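Long-range contacts in thermophilic dibenzothiophene desulfurization enzyme C (Paenibacillus sp. A11-2, PDB 5XDC), which probably catalyses the FMNH2- and O2-dependent oxidation of dibenzothiophene to its 5-oxide and then its 5,5-dioxide, as a DszC-type flavin monooxygenase: residues B[54-59]-B[116-121]; B[297-302]-B[361-366]; B[244-249]-B[335-340]; B[170-175]-B[183-188]. One frame throughout, in Å; residues are numbered along the deposited sequence.

Interaction 1: residues B[54-59]-B[116-121]; sequences LLTLLI and QAVRER
The loop 54-59, with its type I turn T56-I59, meets the end of helix 107-119 mainly through methyl groups; no hydrogen bond crosses. The tight part centres on V118 CG2, which lies anti to its carbonyl carbon and takes two partners. T56 CG2 reaches V118 CG2 at 3.8 Å, the side chains crossing at about a right angle, and I59 CD1, at the end of an extended chain (chi2 169°), comes in obliquely to V118 CG2 at 4.0 Å. The same I59 CD1 spreads onto A117 CB at 4.2 Å. T56 chi1 (73°) aims the methyl at the helix and leaves OG1 between N and C, where it bonds to G53 O. The loose side is the exposed helix end: R121, with positive phi, closes a Schellman motif, and its carbonyl O lies 4.2 Å from L55 CD1. The R121 side chain runs past, held by NH1 to R50 O. Behind the turn, L54 packs on helix 16-38 and F91 of helix 85-104, and L57 on helices 16-38 and 70-83. I59, besides meeting V118, lies on F98 of helix 85-104, so the contact ties helix 107-119 to the rest of the helical N-terminal domain.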
loop_
_atom_site.group_PDB
_atom_site.type_symbol
_atom_site.label_atom_id
_atom_site.label_comp_id
_atom_site.label_asym_id
_atom_site.label_seq_id
_atom_site.Cartn_x
_atom_site.Cartn_y
_atom_site.Cartn_z
ATOM N N LEU B 54 15.562 20.325 31.424
ATOM C CA LEU B 54 15.345 20.340 29.983
ATOM C C LEU B 54 14.217 21.276 29.541
ATOM O O LEU B 54 14.197 21.685 28.375
ATOM C CB LEU B 54 15.074 18.922 29.472
ATOM C CG LEU B 54 16.210 17.911 29.651
ATOM C CD1 LEU B 54 15.820 16.586 28.994
ATOM C CD2 LEU B 54 17.527 18.427 29.093
ATOM N N LEU B 55 13.292 21.660 30.426
ATOM C CA LEU B 55 12.274 22.624 30.014
ATOM C C LEU B 55 12.896 23.959 29.619
ATOM O O LEU B 55 12.257 24.749 28.914
ATOM C CB LEU B 55 11.237 22.832 31.122
ATOM C CG LEU B 55 10.426 21.596 31.537
ATOM C CD1 LEU B 55 9.677 21.780 32.869
ATOM C CD2 LEU B 55 9.425 21.198 30.447
ATOM N N THR B 56 14.138 24.221 30.041
ATOM C CA THR B 56 14.833 25.456 29.714
ATOM C C THR B 56 15.753 25.306 28.502
ATOM O O THR B 56 16.606 26.166 28.279
ATOM C CB THR B 56 15.649 25.947 30.918
ATOM O OG1 THR B 56 16.797 25.118 31.103
ATOM C CG2 THR B 56 14.825 25.923 32.200
ATOM N N LEU B 57 15.582 24.241 27.704
ATOM C CA LEU B 57 16.506 23.964 26.600
ATOM C C LEU B 57 16.720 25.163 25.690
ATOM O O LEU B 57 17.844 25.402 25.231
ATOM C CB LEU B 57 16.011 22.768 25.769
ATOM C CG LEU B 57 16.500 21.402 26.260
ATOM C CD1 LEU B 57 15.680 20.253 25.662
ATOM C CD2 LEU B 57 17.981 21.215 25.902
ATOM N N LEU B 58 15.663 25.905 25.369
ATOM C CA LEU B 58 15.750 26.964 24.370
ATOM C C LEU B 58 15.936 28.351 24.977
ATOM O O LEU B 58 16.091 29.320 24.223
ATOM C CB LEU B 58 14.506 26.969 23.472
ATOM C CG LEU B 58 14.338 25.759 22.548
ATOM C CD1 LEU B 58 12.981 25.811 21.861
ATOM C CD2 LEU B 58 15.453 25.686 21.518
ATOM N N ILE B 59 15.903 28.480 26.297
ATOM C CA ILE B 59 16.188 29.763 26.934
ATOM C C ILE B 59 17.696 29.980 26.868
ATOM O O ILE B 59 18.470 29.062 27.140
ATOM C CB ILE B 59 15.673 29.781 28.381
ATOM C CG1 ILE B 59 14.138 29.727 28.408
ATOM C CG2 ILE B 59 16.150 31.035 29.144
ATOM C CD1 ILE B 59 13.572 29.474 29.797
ATOM N N GLN B 116 12.404 33.720 35.412
ATOM C CA GLN B 116 11.379 33.170 36.284
ATOM C C GLN B 116 11.088 31.720 35.927
ATOM O O GLN B 116 10.994 30.858 36.807
ATOM C CB GLN B 116 10.119 34.022 36.171
ATOM C CG GLN B 116 9.144 33.795 37.277
ATOM C CD GLN B 116 7.954 34.737 37.231
ATOM O OE1 GLN B 116 7.773 35.505 36.278
ATOM N NE2 GLN B 116 7.127 34.673 38.269
ATOM N N ALA B 117 10.957 31.438 34.629
ATOM C CA ALA B 117 10.700 30.076 34.168
ATOM C C ALA B 117 11.818 29.126 34.572
ATOM O O ALA B 117 11.568 27.948 34.871
ATOM C CB ALA B 117 10.531 30.073 32.652
ATOM N N VAL B 118 13.067 29.609 34.561
ATOM C CA VAL B 118 14.188 28.791 35.021
ATOM C C VAL B 118 14.104 28.562 36.528
ATOM O O VAL B 118 14.207 27.427 37.012
ATOM C CB VAL B 118 15.529 29.450 34.640
ATOM C CG1 VAL B 118 16.684 28.678 35.266
ATOM C CG2 VAL B 118 15.699 29.527 33.125
ATOM N N ARG B 119 13.936 29.645 37.293
ATOM C CA ARG B 119 13.956 29.563 38.753
ATOM C C ARG B 119 12.805 28.722 39.290
ATOM O O ARG B 119 12.990 27.915 40.211
ATOM C CB ARG B 119 13.908 30.983 39.326
ATOM C CG ARG B 119 13.664 31.093 40.817
ATOM C CD ARG B 119 13.610 32.566 41.266
ATOM N NE ARG B 119 13.973 33.519 40.202
ATOM C CZ ARG B 119 13.133 34.368 39.604
ATOM N NH1 ARG B 119 13.577 35.185 38.653
ATOM N NH2 ARG B 119 11.852 34.417 39.945
ATOM N N GLU B 120 11.617 28.897 38.725
ATOM C CA GLU B 120 10.416 28.228 39.195
ATOM C C GLU B 120 10.133 26.930 38.447
ATOM O O GLU B 120 9.120 26.285 38.727
ATOM C CB GLU B 120 9.222 29.183 39.073
ATOM C CG GLU B 120 9.406 30.495 39.871
ATOM C CD GLU B 120 8.186 31.399 39.847
ATOM O OE1 GLU B 120 7.132 31.001 39.307
ATOM O OE2 GLU B 120 8.278 32.527 40.380
ATOM N N ARG B 121 10.998 26.545 37.510
ATOM C CA ARG B 121 10.887 25.276 36.788
ATOM C C ARG B 121 9.530 25.154 36.090
ATOM O O ARG B 121 8.802 24.172 36.253
ATOM C CB ARG B 121 11.155 24.101 37.729
ATOM C CG ARG B 121 12.548 24.197 38.366
ATOM C CD ARG B 121 13.071 22.878 38.892
ATOM N NE ARG B 121 14.474 22.978 39.295
ATOM C CZ ARG B 121 15.522 22.801 38.486
ATOM N NH1 ARG B 121 15.366 22.504 37.191
ATOM N NH2 ARG B 121 16.750 22.926 38.984
#

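Interaction 2: residues B[297-302]-B[361-366]; sequences AIYGEF and EAMGAR
E361, in the last turn of helix 331-363, opens the contact with the length of its side chain, from CB to OE1. CG is anti to the backbone N (chi1 -169°) and the extended chain crosses I298 at about a right angle, so that I298 CD1 lies 3.9 Å from E361 CB and equally far from E361 OE1. The carboxylate also reaches across a subunit boundary: OE2 forms a salt bridge with R350 of the third subunit. A362 follows as the centre of the packing. Its CB points at helix 293-324 and fits between two residues of that helix, 3.9 Å from I298 CG2 and 3.8 Å from Y299 CE2, while I298 CD1 rests 3.8 Å from A362 N. The small methyl lets the backbones come close, I298 CA and A362 CA being 6.5 Å apart. M363 makes a lighter touch: its CG lies 4.2 Å from Y299 OH, the two side chains crossing at about a right angle. That buried hydroxyl is hydrogen-bonded to S274 OG, which fixes the ring tip against helix 247-276, where M363 also packs on A270 and Y273. At G364 the chain leaves the helix with phi 99°, a backbone shape that calls for glycine. The turn carries it into helix 365-369. A365 touches a bound indole, and A365 and R366 are FMN-site residues, though this chain carries no FMN. The contact joins helices 293-324 and 331-363 of the C-terminal helical bundle of the acyl-CoA dehydrogenase fold, with helix 331-363 passing through G364 into that flavin-site pair.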
loop_
_atom_site.group_PDB
_atom_site.type_symbol
_atom_site.label_atom_id
_atom_site.label_comp_id
_atom_site.label_asym_id
_atom_site.label_seq_id
_atom_site.Cartn_x
_atom_site.Cartn_y
_atom_site.Cartn_z
ATOM N N ALA B 297 11.039 -9.671 6.938
ATOM C CA ALA B 297 10.610 -8.678 5.961
ATOM C C ALA B 297 9.803 -7.563 6.613
ATOM O O ALA B 297 9.922 -6.391 6.231
ATOM C CB ALA B 297 9.802 -9.358 4.857
ATOM N N ILE B 298 8.978 -7.897 7.601
ATOM C CA ILE B 298 8.210 -6.865 8.291
ATOM C C ILE B 298 9.146 -5.933 9.037
ATOM O O ILE B 298 9.051 -4.703 8.912
ATOM C CB ILE B 298 7.170 -7.500 9.230
ATOM C CG1 ILE B 298 6.047 -8.123 8.412
ATOM C CG2 ILE B 298 6.606 -6.450 10.211
ATOM C CD1 ILE B 298 5.130 -9.012 9.218
ATOM N N TYR B 299 10.077 -6.493 9.817
ATOM C CA TYR B 299 11.026 -5.641 10.526
ATOM C C TYR B 299 11.863 -4.816 9.557
ATOM O O TYR B 299 12.119 -3.634 9.803
ATOM C CB TYR B 299 11.924 -6.471 11.442
ATOM C CG TYR B 299 11.206 -6.845 12.723
ATOM C CD1 TYR B 299 10.983 -5.895 13.716
ATOM C CD2 TYR B 299 10.748 -8.136 12.946
ATOM C CE1 TYR B 299 10.316 -6.215 14.874
ATOM C CE2 TYR B 299 10.076 -8.454 14.103
ATOM C CZ TYR B 299 9.874 -7.489 15.063
ATOM O OH TYR B 299 9.205 -7.793 16.226
ATOM N N GLY B 300 12.271 -5.414 8.440
ATOM C CA GLY B 300 13.118 -4.697 7.501
ATOM C C GLY B 300 12.391 -3.552 6.827
ATOM O O GLY B 300 12.930 -2.448 6.708
ATOM N N GLU B 301 11.160 -3.797 6.375
ATOM C CA GLU B 301 10.396 -2.747 5.706
ATOM C C GLU B 301 10.222 -1.542 6.618
ATOM O O GLU B 301 10.467 -0.398 6.216
ATOM C CB GLU B 301 9.031 -3.277 5.270
ATOM N N PHE B 302 9.794 -1.783 7.856
ATOM C CA PHE B 302 9.504 -0.676 8.754
ATOM C C PHE B 302 10.773 -0.031 9.302
ATOM O O PHE B 302 10.828 1.199 9.418
ATOM C CB PHE B 302 8.593 -1.144 9.880
ATOM C CG PHE B 302 7.195 -1.417 9.428
ATOM C CD1 PHE B 302 6.497 -0.465 8.728
ATOM C CD2 PHE B 302 6.583 -2.635 9.688
ATOM C CE1 PHE B 302 5.212 -0.700 8.305
ATOM C CE2 PHE B 302 5.295 -2.870 9.265
ATOM C CZ PHE B 302 4.618 -1.912 8.564
ATOM N N GLU B 361 1.650 -8.848 13.192
ATOM C CA GLU B 361 1.800 -9.950 12.250
ATOM C C GLU B 361 3.161 -10.616 12.399
ATOM O O GLU B 361 3.291 -11.827 12.186
ATOM C CB GLU B 361 1.595 -9.425 10.829
ATOM C CG GLU B 361 1.467 -10.487 9.764
ATOM C CD GLU B 361 1.088 -9.909 8.407
ATOM O OE1 GLU B 361 1.842 -10.137 7.443
ATOM O OE2 GLU B 361 0.024 -9.254 8.286
ATOM N N ALA B 362 4.178 -9.850 12.795
ATOM C CA ALA B 362 5.499 -10.405 13.024
ATOM C C ALA B 362 5.608 -11.096 14.376
ATOM O O ALA B 362 6.384 -12.043 14.519
ATOM C CB ALA B 362 6.557 -9.303 12.933
ATOM N N MET B 363 4.840 -10.645 15.368
ATOM C CA MET B 363 4.956 -11.152 16.729
ATOM C C MET B 363 4.124 -12.405 16.967
ATOM O O MET B 363 4.544 -13.273 17.741
ATOM C CB MET B 363 4.539 -10.068 17.730
ATOM C CG MET B 363 5.518 -8.912 17.814
ATOM S SD MET B 363 5.134 -7.743 19.132
ATOM C CE MET B 363 3.722 -6.951 18.404
ATOM N N GLY B 364 2.959 -12.508 16.335
ATOM C CA GLY B 364 2.110 -13.686 16.424
ATOM C C GLY B 364 0.979 -13.524 17.427
ATOM O O GLY B 364 0.853 -12.521 18.139
ATOM N N ALA B 365 0.171 -14.585 17.507
ATOM C CA ALA B 365 -1.120 -14.513 18.181
ATOM C C ALA B 365 -0.984 -14.180 19.662
ATOM O O ALA B 365 -1.832 -13.470 20.221
ATOM C CB ALA B 365 -1.873 -15.829 18.008
ATOM N N ARG B 366 0.050 -14.700 20.326
ATOM C CA ARG B 366 0.134 -14.506 21.765
ATOM C C ARG B 366 0.366 -13.052 22.131
ATOM O O ARG B 366 0.021 -12.652 23.243
ATOM C CB ARG B 366 1.229 -15.385 22.354
ATOM C CG ARG B 366 0.897 -16.877 22.307
ATOM C CD ARG B 366 2.176 -17.703 22.396
ATOM N NE ARG B 366 2.835 -17.540 23.692
ATOM C CZ ARG B 366 4.152 -17.605 23.891
ATOM N NH1 ARG B 366 4.983 -17.819 22.878
ATOM N NH2 ARG B 366 4.641 -17.441 25.113
#

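Interaction 3: residues B[244-249]-B[335-340]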
loop_
_atom_site.group_PDB
_atom_site.type_symbol
_atom_site.label_atom_id
_atom_site.label_comp_id
_atom_site.label_asym_id
_atom_site.label_seq_id
_atom_site.Cartn_x
_atom_site.Cartn_y
_atom_site.Cartn_z
ATOM N N PRO B 244 6.968 35.340 13.114
ATOM C CA PRO B 244 6.101 34.702 14.118
ATOM C C PRO B 244 5.267 33.570 13.549
ATOM O O PRO B 244 4.891 32.662 14.306
ATOM C CB PRO B 244 5.229 35.862 14.618
ATOM C CG PRO B 244 6.056 37.080 14.351
ATOM C CD PRO B 244 6.733 36.793 13.045
ATOM N N SER B 245 4.967 33.595 12.245
ATOM C CA SER B 245 4.259 32.478 11.629
ATOM C C SER B 245 5.109 31.210 11.563
ATOM O O SER B 245 4.580 30.168 11.144
ATOM C CB SER B 245 3.766 32.864 10.227
ATOM O OG SER B 245 4.818 32.863 9.274
ATOM N N LEU B 246 6.392 31.250 11.964
ATOM C CA LEU B 246 7.161 30.022 12.134
ATOM C C LEU B 246 6.560 29.117 13.197
ATOM O O LEU B 246 6.924 27.941 13.262
ATOM C CB LEU B 246 8.609 30.292 12.529
ATOM C CG LEU B 246 9.573 30.899 11.503
ATOM C CD1 LEU B 246 10.929 31.122 12.179
ATOM C CD2 LEU B 246 9.713 29.992 10.282
ATOM N N TRP B 247 5.662 29.639 14.031
ATOM C CA TRP B 247 5.099 28.824 15.099
ATOM C C TRP B 247 4.505 27.531 14.544
ATOM O O TRP B 247 4.695 26.455 15.129
ATOM C CB TRP B 247 4.034 29.605 15.876
ATOM C CG TRP B 247 3.405 28.746 16.920
ATOM C CD1 TRP B 247 3.886 28.494 18.157
ATOM C CD2 TRP B 247 2.214 27.959 16.778
ATOM N NE1 TRP B 247 3.059 27.622 18.822
ATOM C CE2 TRP B 247 2.019 27.282 17.995
ATOM C CE3 TRP B 247 1.287 27.782 15.747
ATOM C CZ2 TRP B 247 0.942 26.421 18.209
ATOM C CZ3 TRP B 247 0.215 26.929 15.957
ATOM C CH2 TRP B 247 0.052 26.263 17.178
ATOM N N THR B 248 3.812 27.616 13.404
ATOM C CA THR B 248 3.123 26.432 12.888
ATOM C C THR B 248 4.097 25.382 12.384
ATOM O O THR B 248 3.986 24.224 12.813
ATOM C CB THR B 248 2.127 26.830 11.800
ATOM O OG1 THR B 248 1.511 28.061 12.162
ATOM C CG2 THR B 248 1.053 25.742 11.650
ATOM N N PRO B 249 5.052 25.682 11.490
ATOM C CA PRO B 249 6.003 24.624 11.107
ATOM C C PRO B 249 6.764 24.067 12.291
ATOM O O PRO B 249 6.967 22.850 12.359
ATOM C CB PRO B 249 6.927 25.310 10.087
ATOM C CG PRO B 249 6.642 26.784 10.215
ATOM C CD PRO B 249 5.237 26.905 10.685
ATOM N N GLY B 335 7.331 29.426 3.893
ATOM C CA GLY B 335 6.539 28.496 3.105
ATOM C C GLY B 335 7.306 27.247 2.730
ATOM O O GLY B 335 6.790 26.131 2.849
ATOM N N GLN B 336 8.552 27.408 2.286
ATOM C CA GLN B 336 9.392 26.246 2.008
ATOM C C GLN B 336 9.574 25.397 3.253
ATOM O O GLN B 336 9.524 24.165 3.189
ATOM C CB GLN B 336 10.757 26.676 1.482
ATOM C CG GLN B 336 10.706 27.271 0.095
ATOM C CD GLN B 336 12.060 27.771 -0.359
ATOM O OE1 GLN B 336 13.078 27.511 0.289
ATOM N NE2 GLN B 336 12.083 28.494 -1.475
ATOM N N LEU B 337 9.782 26.034 4.407
ATOM C CA LEU B 337 9.930 25.259 5.626
ATOM C C LEU B 337 8.651 24.495 5.935
ATOM O O LEU B 337 8.700 23.308 6.276
ATOM C CB LEU B 337 10.304 26.168 6.791
ATOM C CG LEU B 337 10.376 25.420 8.120
ATOM C CD1 LEU B 337 11.433 24.334 8.170
ATOM C CD2 LEU B 337 10.571 26.404 9.276
ATOM N N MET B 338 7.498 25.152 5.810
ATOM C CA MET B 338 6.237 24.481 6.109
ATOM C C MET B 338 6.010 23.295 5.174
ATOM O O MET B 338 5.510 22.250 5.597
ATOM C CB MET B 338 5.077 25.466 6.016
ATOM C CG MET B 338 3.734 24.873 6.449
ATOM S SD MET B 338 3.646 24.469 8.208
ATOM C CE MET B 338 3.389 22.684 8.136
ATOM N N VAL B 339 6.372 23.437 3.899
ATOM C CA VAL B 339 6.250 22.306 2.978
ATOM C C VAL B 339 7.151 21.158 3.424
ATOM O O VAL B 339 6.747 19.990 3.400
ATOM C CB VAL B 339 6.556 22.764 1.538
ATOM C CG1 VAL B 339 6.665 21.574 0.590
ATOM C CG2 VAL B 339 5.480 23.700 1.058
ATOM N N GLN B 340 8.392 21.461 3.815
ATOM C CA GLN B 340 9.303 20.408 4.255
ATOM C C GLN B 340 8.793 19.728 5.524
ATOM O O GLN B 340 8.924 18.509 5.673
ATOM C CB GLN B 340 10.705 20.968 4.491
ATOM C CG GLN B 340 11.489 21.344 3.224
ATOM C CD GLN B 340 11.842 20.153 2.319
ATOM O OE1 GLN B 340 12.397 19.136 2.765
ATOM N NE2 GLN B 340 11.532 20.287 1.032
#
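Carbon-to-carbon packing forms one half of this buried contact. With CG anti to the backbone N (chi1 176°) and chi2 62°, L337 puts CD2 against the other segment, touching L246 CD2 at 3.8 Å and P249 CB at 3.9 Å. Both partners cross the leucine at about a right angle. Sulfur packing forms the other half. The M338 chain bends at chi2 (67°) and again at chi3, bringing SD across the proline: it is 3.7 Å from P249 CA and 3.8 Å from P249 CD, and the helices approach to 5.0 Å between P249 CA and M338 CA. The two elements, the start of helix 247-276 with the 3-10 turn leading into it and helix 331-363, belong to the helical bundle of the acyl-CoA dehydrogenase C-terminal domain; helix 293-324 adds V316 and V320 against L337 and L323 against L246. No hydrogen bond crosses between the segments; side-chain bonds run outward. T248 OG1 is bonded to S411 O in the C-terminal tail, not far from Y413 of the FMN site, and W247 NE1 to S96 O. S245 O receives R334 NE, just before G335 in helix 331-363, while Q340 NE2 reaches Q307 OE1 of the second subunit.

Interaction 4: residues B[170-175]-B[183-188]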
loop_
_atom_site.group_PDB
_atom_site.type_symbol
_atom_site.label_atom_id
_atom_site.label_comp_id
_atom_site.label_asym_id
_atom_site.label_seq_id
_atom_site.Cartn_x
_atom_site.Cartn_y
_atom_site.Cartn_z
ATOM N N VAL B 170 -2.972 31.175 26.592
ATOM C CA VAL B 170 -4.420 31.282 26.415
ATOM C C VAL B 170 -4.704 32.105 25.167
ATOM O O VAL B 170 -3.987 33.068 24.866
ATOM C CB VAL B 170 -5.086 31.906 27.665
ATOM C CG1 VAL B 170 -6.562 32.098 27.445
ATOM C CG2 VAL B 170 -4.855 31.041 28.885
ATOM N N PHE B 171 -5.747 31.709 24.431
ATOM C CA PHE B 171 -6.210 32.411 23.243
ATOM C C PHE B 171 -7.686 32.743 23.382
ATOM O O PHE B 171 -8.469 31.918 23.862
ATOM C CB PHE B 171 -6.002 31.565 21.994
ATOM C CG PHE B 171 -4.560 31.343 21.650
ATOM C CD1 PHE B 171 -3.839 30.338 22.256
ATOM C CD2 PHE B 171 -3.937 32.130 20.707
ATOM C CE1 PHE B 171 -2.505 30.134 21.940
ATOM C CE2 PHE B 171 -2.598 31.922 20.394
ATOM C CZ PHE B 171 -1.899 30.919 21.005
ATOM N N ALA B 172 -8.064 33.940 22.933
ATOM C CA ALA B 172 -9.455 34.379 22.974
ATOM C C ALA B 172 -9.695 35.352 21.834
ATOM O O ALA B 172 -8.755 35.875 21.230
ATOM C CB ALA B 172 -9.802 35.029 24.318
ATOM N N VAL B 173 -10.974 35.589 21.528
ATOM C CA VAL B 173 -11.370 36.527 20.480
ATOM C C VAL B 173 -12.026 37.736 21.124
ATOM O O VAL B 173 -12.892 37.591 21.995
ATOM C CB VAL B 173 -12.323 35.890 19.457
ATOM C CG1 VAL B 173 -11.555 34.930 18.587
ATOM C CG2 VAL B 173 -13.482 35.194 20.163
ATOM N N THR B 174 -11.645 38.923 20.668
ATOM C CA THR B 174 -12.189 40.134 21.255
ATOM C C THR B 174 -13.689 40.226 21.010
ATOM O O THR B 174 -14.195 39.839 19.952
ATOM C CB THR B 174 -11.499 41.379 20.696
ATOM O OG1 THR B 174 -11.671 41.445 19.274
ATOM C CG2 THR B 174 -10.018 41.398 21.054
ATOM N N SER B 175 -14.389 40.753 22.013
ATOM C CA SER B 175 -15.830 40.924 22.005
ATOM C C SER B 175 -16.164 42.225 22.727
ATOM O O SER B 175 -15.473 42.621 23.670
ATOM C CB SER B 175 -16.530 39.746 22.691
ATOM O OG SER B 175 -17.931 39.948 22.748
ATOM N N ARG B 183 -10.849 39.798 16.966
ATOM C CA ARG B 183 -9.399 39.787 16.885
ATOM C C ARG B 183 -8.844 38.823 17.920
ATOM O O ARG B 183 -9.309 38.787 19.058
ATOM C CB ARG B 183 -8.841 41.192 17.120
ATOM C CG ARG B 183 -9.409 42.251 16.175
ATOM C CD ARG B 183 -8.754 43.607 16.405
ATOM N NE ARG B 183 -9.159 44.191 17.685
ATOM C CZ ARG B 183 -8.474 45.123 18.340
ATOM N NH1 ARG B 183 -7.336 45.593 17.854
ATOM N NH2 ARG B 183 -8.926 45.577 19.497
ATOM N N ILE B 184 -7.847 38.043 17.530
ATOM C CA ILE B 184 -7.308 37.046 18.444
ATOM C C ILE B 184 -6.352 37.712 19.418
ATOM O O ILE B 184 -5.426 38.424 19.012
ATOM C CB ILE B 184 -6.606 35.914 17.683
ATOM C CG1 ILE B 184 -7.617 35.133 16.850
ATOM C CG2 ILE B 184 -5.939 34.973 18.686
ATOM C CD1 ILE B 184 -6.976 34.156 15.869
ATOM N N VAL B 185 -6.559 37.482 20.703
ATOM C CA VAL B 185 -5.588 37.883 21.709
ATOM C C VAL B 185 -5.018 36.629 22.341
ATOM O O VAL B 185 -5.701 35.608 22.509
ATOM C CB VAL B 185 -6.171 38.810 22.795
ATOM C CG1 VAL B 185 -6.552 40.149 22.195
ATOM C CG2 VAL B 185 -7.347 38.160 23.475
ATOM N N ALA B 186 -3.743 36.722 22.692
ATOM C CA ALA B 186 -3.006 35.651 23.327
ATOM C C ALA B 186 -2.349 36.205 24.575
ATOM O O ALA B 186 -1.979 37.381 24.623
ATOM C CB ALA B 186 -1.943 35.050 22.389
ATOM N N ALA B 187 -2.196 35.349 25.574
ATOM C CA ALA B 187 -1.598 35.765 26.835
ATOM C C ALA B 187 -0.994 34.554 27.521
ATOM O O ALA B 187 -1.335 33.404 27.223
ATOM C CB ALA B 187 -2.622 36.443 27.754
ATOM N N LEU B 188 -0.093 34.828 28.462
ATOM C CA LEU B 188 0.537 33.795 29.278
ATOM C C LEU B 188 0.205 34.112 30.731
ATOM O O LEU B 188 0.666 35.136 31.258
ATOM C CB LEU B 188 2.051 33.760 29.054
ATOM C CG LEU B 188 2.776 32.591 29.705
ATOM C CD1 LEU B 188 2.493 31.302 28.985
ATOM C CD2 LEU B 188 4.270 32.813 29.735
#
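T174 OG1 is gripped by two hydrogen bonds: R183 N donates to it at 3.0 Å, at a fairly straight 160°, and a second bond joins it to G180 O in the turn. The hydroxyl sits between the backbone N and the carbonyl carbon (chi1 60°), which turns it to the start of the returning strand, and T174 N answers with a bond to R183 O. From there the antiparallel ladder runs through two hydrogen-bonded pairs. In A172-V185, A172 N lies 2.9 Å from V185 O and V185 N lies 2.8 Å from A172 O. In V170-A187, V170 N reaches A187 O at 2.8 Å, almost linear at 173°. CA-H...O contacts such as F171 CA to V185 O fill in between. On one face F171, V173, I184 and A186 come together: F171 CE2 lies 3.8 Å from A186 CB, and I184 CG2 meets the edge of the F171 ring near its plane, 4.0 Å from F171 CD2. On the face of V170, A172, V185 and A187, A172 CB meets V185 CG2; at the strand end T174 CG2 touches V185 CG1 at 3.9 Å. R183 bends at chi3, its NE bonded to G180 O and its NH2 in a salt bridge with D177, so the turn is tied back on the hairpin. This is a beta hairpin of the middle domain. Strand 141-144 runs parallel beside strand 167-174, A172 and T174 pack on strand 150-153, and Y100 of helix 85-104 covers A186 and stacks edge-to-face with F171.

How the interactions relate
Interactions 1, 3 and 4 gather round one end of the subunit; interaction 2 lies on the opposite side of the chain's centre from interactions 1 and 4, about 42 Å and 48 Å away between centres. Interactions 2 and 3 share helix 331-363, their centres 36 Å apart. Interactions 3 and 4 approach to about 6 Å between nearest atoms; Y100 stands between them, its ring also packing edge-to-face on W247. W247 and F171 both touch S129 of the FMN site, and L55 of interaction 1 is about 9 Å, between side chains, from Y93 of that site. No FMN is bound to this chain; A365 and R366 of interaction 2 probably complete the site of a neighbouring subunit.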